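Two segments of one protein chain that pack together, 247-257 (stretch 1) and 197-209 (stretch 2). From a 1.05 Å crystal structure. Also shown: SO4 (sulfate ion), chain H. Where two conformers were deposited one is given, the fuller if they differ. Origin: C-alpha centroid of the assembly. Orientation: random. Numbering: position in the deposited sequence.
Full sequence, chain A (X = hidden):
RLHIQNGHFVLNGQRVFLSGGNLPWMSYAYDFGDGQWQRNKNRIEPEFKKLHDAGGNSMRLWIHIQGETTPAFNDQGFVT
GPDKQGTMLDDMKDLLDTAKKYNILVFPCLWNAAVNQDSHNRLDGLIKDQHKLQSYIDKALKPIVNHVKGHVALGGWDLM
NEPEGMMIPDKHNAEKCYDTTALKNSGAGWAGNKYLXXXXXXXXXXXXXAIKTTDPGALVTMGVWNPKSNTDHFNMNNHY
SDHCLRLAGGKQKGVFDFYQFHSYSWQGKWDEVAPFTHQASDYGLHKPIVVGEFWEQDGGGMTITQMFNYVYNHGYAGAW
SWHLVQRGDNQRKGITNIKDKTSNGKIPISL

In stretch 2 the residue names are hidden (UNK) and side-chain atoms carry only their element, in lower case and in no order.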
# COMPACT_ATOMS: atom_id res chain seq x y z
N LEU A 247 11.05 16.13 -7.14
CA LEU A 247 11.61 17.34 -6.55
C LEU A 247 12.37 17.00 -5.27
O LEU A 247 13.49 17.44 -5.05
CB LEU A 247 10.52 18.36 -6.24
CG LEU A 247 11.01 19.63 -5.55
CD1 LEU A 247 11.87 20.46 -6.47
CD2 LEU A 247 9.82 20.44 -5.07
N ALA A 248 11.74 16.19 -4.42
CA ALA A 248 12.30 15.90 -3.11
C ALA A 248 13.52 14.99 -3.16
O ALA A 248 14.46 15.17 -2.38
CB ALA A 248 11.25 15.27 -2.22
N GLY A 249 13.50 14.01 -4.06
CA GLY A 249 14.54 13.00 -4.09
C GLY A 249 15.44 12.97 -5.31
O GLY A 249 16.52 12.37 -5.26
N GLY A 250 15.00 13.57 -6.41
CA GLY A 250 15.82 13.68 -7.60
C GLY A 250 15.89 12.46 -8.51
O GLY A 250 16.56 12.50 -9.53
N LYS A 251 15.22 11.37 -8.15
CA LYS A 251 15.37 10.14 -8.91
C LYS A 251 14.18 9.95 -9.86
O LYS A 251 13.02 9.89 -9.44
CB LYS A 251 15.58 8.95 -7.97
CG LYS A 251 16.76 9.18 -7.01
CD LYS A 251 17.20 7.90 -6.32
CE LYS A 251 18.37 8.15 -5.38
NZ LYS A 251 18.84 6.88 -4.75
N GLN A 252 14.48 9.88 -11.15
CA GLN A 252 13.48 10.03 -12.21
C GLN A 252 12.36 9.01 -12.17
O GLN A 252 11.20 9.33 -12.42
CB GLN A 252 14.15 10.04 -13.59
CG GLN A 252 13.20 10.31 -14.75
CD GLN A 252 12.58 11.71 -14.72
OE1 GLN A 252 13.03 12.59 -13.99
NE2 GLN A 252 11.55 11.91 -15.53
N LYS A 253 12.69 7.76 -11.86
CA LYS A 253 11.66 6.73 -11.89
C LYS A 253 10.99 6.52 -10.54
O LYS A 253 10.15 5.63 -10.40
CB LYS A 253 12.20 5.43 -12.48
CG LYS A 253 12.59 5.57 -13.95
CD LYS A 253 12.25 4.33 -14.76
CE LYS A 253 13.23 3.21 -14.50
NZ LYS A 253 13.08 2.09 -15.47
N GLY A 254 11.29 7.38 -9.57
CA GLY A 254 10.74 7.24 -8.23
C GLY A 254 9.37 7.89 -8.09
O GLY A 254 9.20 8.82 -7.30
N VAL A 255 8.42 7.37 -8.85
CA VAL A 255 7.06 7.89 -8.87
C VAL A 255 6.09 6.73 -8.70
O VAL A 255 6.46 5.57 -8.86
CB VAL A 255 6.75 8.65 -10.19
CG1 VAL A 255 7.78 9.75 -10.41
CG2 VAL A 255 6.70 7.69 -11.37
N PHE A 256 4.85 7.03 -8.32
CA PHE A 256 3.84 6.00 -8.19
C PHE A 256 3.19 5.68 -9.52
O PHE A 256 2.93 6.56 -10.33
CB PHE A 256 2.80 6.42 -7.16
CG PHE A 256 3.37 6.59 -5.79
CD1 PHE A 256 4.11 5.56 -5.22
CD2 PHE A 256 3.24 7.78 -5.09
CE1 PHE A 256 4.67 5.70 -3.97
CE2 PHE A 256 3.81 7.93 -3.83
CZ PHE A 256 4.53 6.89 -3.28
N ASP A 257 2.92 4.40 -9.73
CA ASP A 257 2.16 3.95 -10.89
C ASP A 257 0.66 4.06 -10.69
O ASP A 257 -0.09 4.25 -11.65
CB ASP A 257 2.54 2.51 -11.23
CG ASP A 257 3.98 2.39 -11.61
OD1 ASP A 257 4.28 2.68 -12.79
OD2 ASP A 257 4.81 2.07 -10.73
N UNK A 197 7.50 16.98 4.91
CA UNK A 197 7.26 16.31 3.63
C UNK A 197 8.50 16.13 2.78
O UNK A 197 8.58 15.16 2.04
c UNK A 197 2.72 15.73 4.05
c UNK A 197 3.50 14.18 2.42
c UNK A 197 4.85 16.12 2.98
c UNK A 197 6.11 16.93 2.83
c UNK A 197 3.87 16.49 3.88
c UNK A 197 2.54 14.58 3.31
c UNK A 197 4.65 14.95 2.25
o UNK A 197 1.39 13.85 3.50
N UNK A 198 9.48 17.02 2.86
CA UNK A 198 10.66 16.79 2.03
C UNK A 198 11.32 15.46 2.39
O UNK A 198 11.73 14.70 1.51
o UNK A 198 13.49 20.00 1.80
c UNK A 198 11.66 17.95 2.10
c UNK A 198 12.80 17.81 1.10
c UNK A 198 13.75 19.00 1.13
n UNK A 198 14.85 18.89 0.40
N UNK A 199 11.39 15.15 3.69
CA UNK A 199 11.98 13.89 4.13
C UNK A 199 11.16 12.69 3.69
O UNK A 199 11.72 11.72 3.17
c UNK A 199 13.23 14.77 6.16
o UNK A 199 14.24 14.98 5.47
o UNK A 199 13.08 15.26 7.29
c UNK A 199 12.14 13.85 5.65
N UNK A 200 9.84 12.72 3.88
CA UNK A 200 9.03 11.57 3.51
C UNK A 200 8.99 11.39 1.99
O UNK A 200 8.99 10.26 1.50
c UNK A 200 6.62 12.39 3.24
c UNK A 200 7.06 10.17 4.30
c UNK A 200 7.59 11.60 4.11
c UNK A 200 7.76 9.39 5.39
N UNK A 201 8.99 12.48 1.24
CA UNK A 201 8.97 12.36 -0.21
C UNK A 201 10.29 11.82 -0.75
O UNK A 201 10.29 11.07 -1.73
c UNK A 201 8.56 13.67 -0.88
c UNK A 201 6.90 15.51 -1.18
c UNK A 201 7.12 14.11 -0.61
c UNK A 201 6.12 13.11 -1.18
N UNK A 202 11.41 12.19 -0.14
CA UNK A 202 12.68 11.60 -0.52
C UNK A 202 12.65 10.10 -0.24
O UNK A 202 13.06 9.29 -1.07
c UNK A 202 15.17 11.54 -0.02
n UNK A 202 15.73 14.19 2.62
c UNK A 202 13.85 12.24 0.23
c UNK A 202 15.88 12.95 3.06
c UNK A 202 16.32 12.14 0.77
n UNK A 202 16.16 11.96 2.21
n UNK A 202 15.76 12.69 4.35
N UNK A 203 12.17 9.73 0.95
CA UNK A 203 12.05 8.34 1.38
C UNK A 203 11.26 7.53 0.35
O UNK A 203 11.67 6.44 -0.04
c UNK A 203 11.37 8.37 2.76
c UNK A 203 11.05 7.02 3.36
c UNK A 203 9.74 6.57 3.38
c UNK A 203 9.40 5.37 3.98
c UNK A 203 12.01 6.27 4.02
c UNK A 203 10.37 4.62 4.61
c UNK A 203 11.68 5.06 4.63
N UNK A 204 10.14 8.09 -0.10
CA UNK A 204 9.31 7.43 -1.09
C UNK A 204 9.95 7.41 -2.48
O UNK A 204 10.00 6.37 -3.14
c UNK A 204 7.11 7.98 0.19
c UNK A 204 6.71 6.55 0.49
c UNK A 204 7.92 8.07 -1.12
c UNK A 204 5.88 8.88 0.12
N UNK A 205 10.46 8.55 -2.92
CA UNK A 205 11.09 8.66 -4.24
C UNK A 205 12.25 7.68 -4.38
O UNK A 205 12.36 6.98 -5.39
o UNK A 205 13.56 10.54 -5.73
n UNK A 205 11.67 10.18 -6.89
c UNK A 205 12.35 10.29 -5.75
c UNK A 205 11.57 10.10 -4.46
N UNK A 206 13.13 7.62 -3.38
CA UNK A 206 14.31 6.77 -3.51
C UNK A 206 13.93 5.30 -3.56
O UNK A 206 14.51 4.52 -4.31
c UNK A 206 18.73 10.66 -1.73
c UNK A 206 17.62 9.99 -2.24
c UNK A 206 19.13 8.73 -0.33
c UNK A 206 18.02 8.06 -0.83
n UNK A 206 16.70 10.39 -3.18
c UNK A 206 15.77 9.39 -3.35
c UNK A 206 17.25 8.70 -1.80
c UNK A 206 15.31 7.03 -2.38
c UNK A 206 16.06 8.33 -2.52
c UNK A 206 19.47 10.01 -0.78
N UNK A 207 12.94 4.90 -2.76
CA UNK A 207 12.53 3.50 -2.78
C UNK A 207 11.83 3.13 -4.09
O UNK A 207 12.09 2.07 -4.66
o UNK A 207 11.37 1.76 1.31
c UNK A 207 12.44 3.20 -0.25
n UNK A 207 10.89 3.94 1.44
c UNK A 207 11.68 3.15 -1.57
c UNK A 207 11.53 2.91 0.91
N UNK A 208 10.94 4.00 -4.55
CA UNK A 208 10.25 3.72 -5.80
C UNK A 208 11.24 3.60 -6.96
O UNK A 208 11.10 2.72 -7.80
c UNK A 208 9.21 4.79 -6.09
N UNK A 209 12.24 4.47 -6.98
CA UNK A 209 13.24 4.45 -8.05
C UNK A 209 14.08 3.18 -7.97
O UNK A 209 14.38 2.55 -8.98
o UNK A 209 16.27 5.33 -8.94
o UNK A 209 14.75 6.24 -10.24
c UNK A 209 14.12 5.69 -8.00
c UNK A 209 15.11 5.75 -9.14
S SO4 H . 21.06 4.33 -6.53
O1 SO4 H . 21.03 4.21 -5.07
O2 SO4 H . 20.43 5.59 -6.96
O3 SO4 H . 22.43 4.30 -7.01
O4 SO4 H . 20.33 3.20 -7.11
O HOH W 1 17.34 4.76 -4.54

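Position 197 has one carbon, then a six-carbon ring bearing one oxygen. It does not touch stretch 1. It is Tyr 197.

Position 198 has three carbons, the third carrying one oxygen and one nitrogen. Its backbone O lies 3.8 Å from Ala 248 CB. It is Gln 198.

Position 199 has two carbons, the second carrying two oxygens, and points away from stretch 1. It is Asp 199.

Position 200 has four carbons, forked at the first, with one arm two carbons long. It is Ile 200, also directed away.

Position 201 has four carbons, forked at the second. Its CB packs 3.4 Å from Ala 248 CB. It is Leu 201.

Position 202 has three carbons, a nitrogen, then a carbon carrying two more nitrogens. Its CA lies 4.3 Å from Gly 249 CA, while the end of the side chain leads away from stretch 1. It is Arg 202, and NH2 forms a salt bridge with Asp 199 OD1 at 3.0 Å.

Position 203 has one carbon and a six-carbon ring without oxygen, out of reach of stretch 1. It is Phe 203.

Position 204 has four carbons, forked at the second. One terminal carbon sits at the edge of the Phe 256 ring. It is Leu 204, with CD1 4.2 Å from Phe 256 CZ.

Position 205 has two carbons, the second carrying one oxygen and one nitrogen. Both polar atoms meet the backbone of stretch 1. It is Asn 205. OD1 accepts from Lys 251 N at 3.0 Å; ND2 donates to Lys 251 O at 2.9 Å and to Gly 254 O at 2.8 Å.

Position 206 has one carbon, then fused five- and six-membered rings holding eight carbons and one nitrogen. The ring nitrogen reaches Gly 249 O, and Lys 251 CE and NZ lie over one face of the five-membered ring in CH-pi and cation-pi contacts. It is Trp 206, and Trp 206 NE1 donates to Gly 249 O at 2.9 Å.

Position 207 has three carbons, the third carrying one oxygen and one nitrogen. It points away and makes no contact with stretch 1. It is Gln 207; NE2 donates to Phe 203 O at 3.0 Å.

Position 208 has a single carbon, which fits against the turn. It is Ala 208, with CB 3.6 Å from Gly 254 CA.

Position 209 has two carbons, the second carrying two oxygens. One oxygen meets the backbone N of Lys 253. It is Asp 209, whose OD1 accepts from Lys 253 N at 3.0 Å.

The helix thus holds the Lys 251 to Gly 254 turn mainly by side-chain bonds to its backbone. Glycine permits the close approach: an ideal CB on Gly 249 would clash with Asn 205 OD1, and one on Gly 254 with Asn 205 O. A water links Lys 251 NZ to Trp 206 O.

Stretch 2 197-209: YQDILRFLNWQAD
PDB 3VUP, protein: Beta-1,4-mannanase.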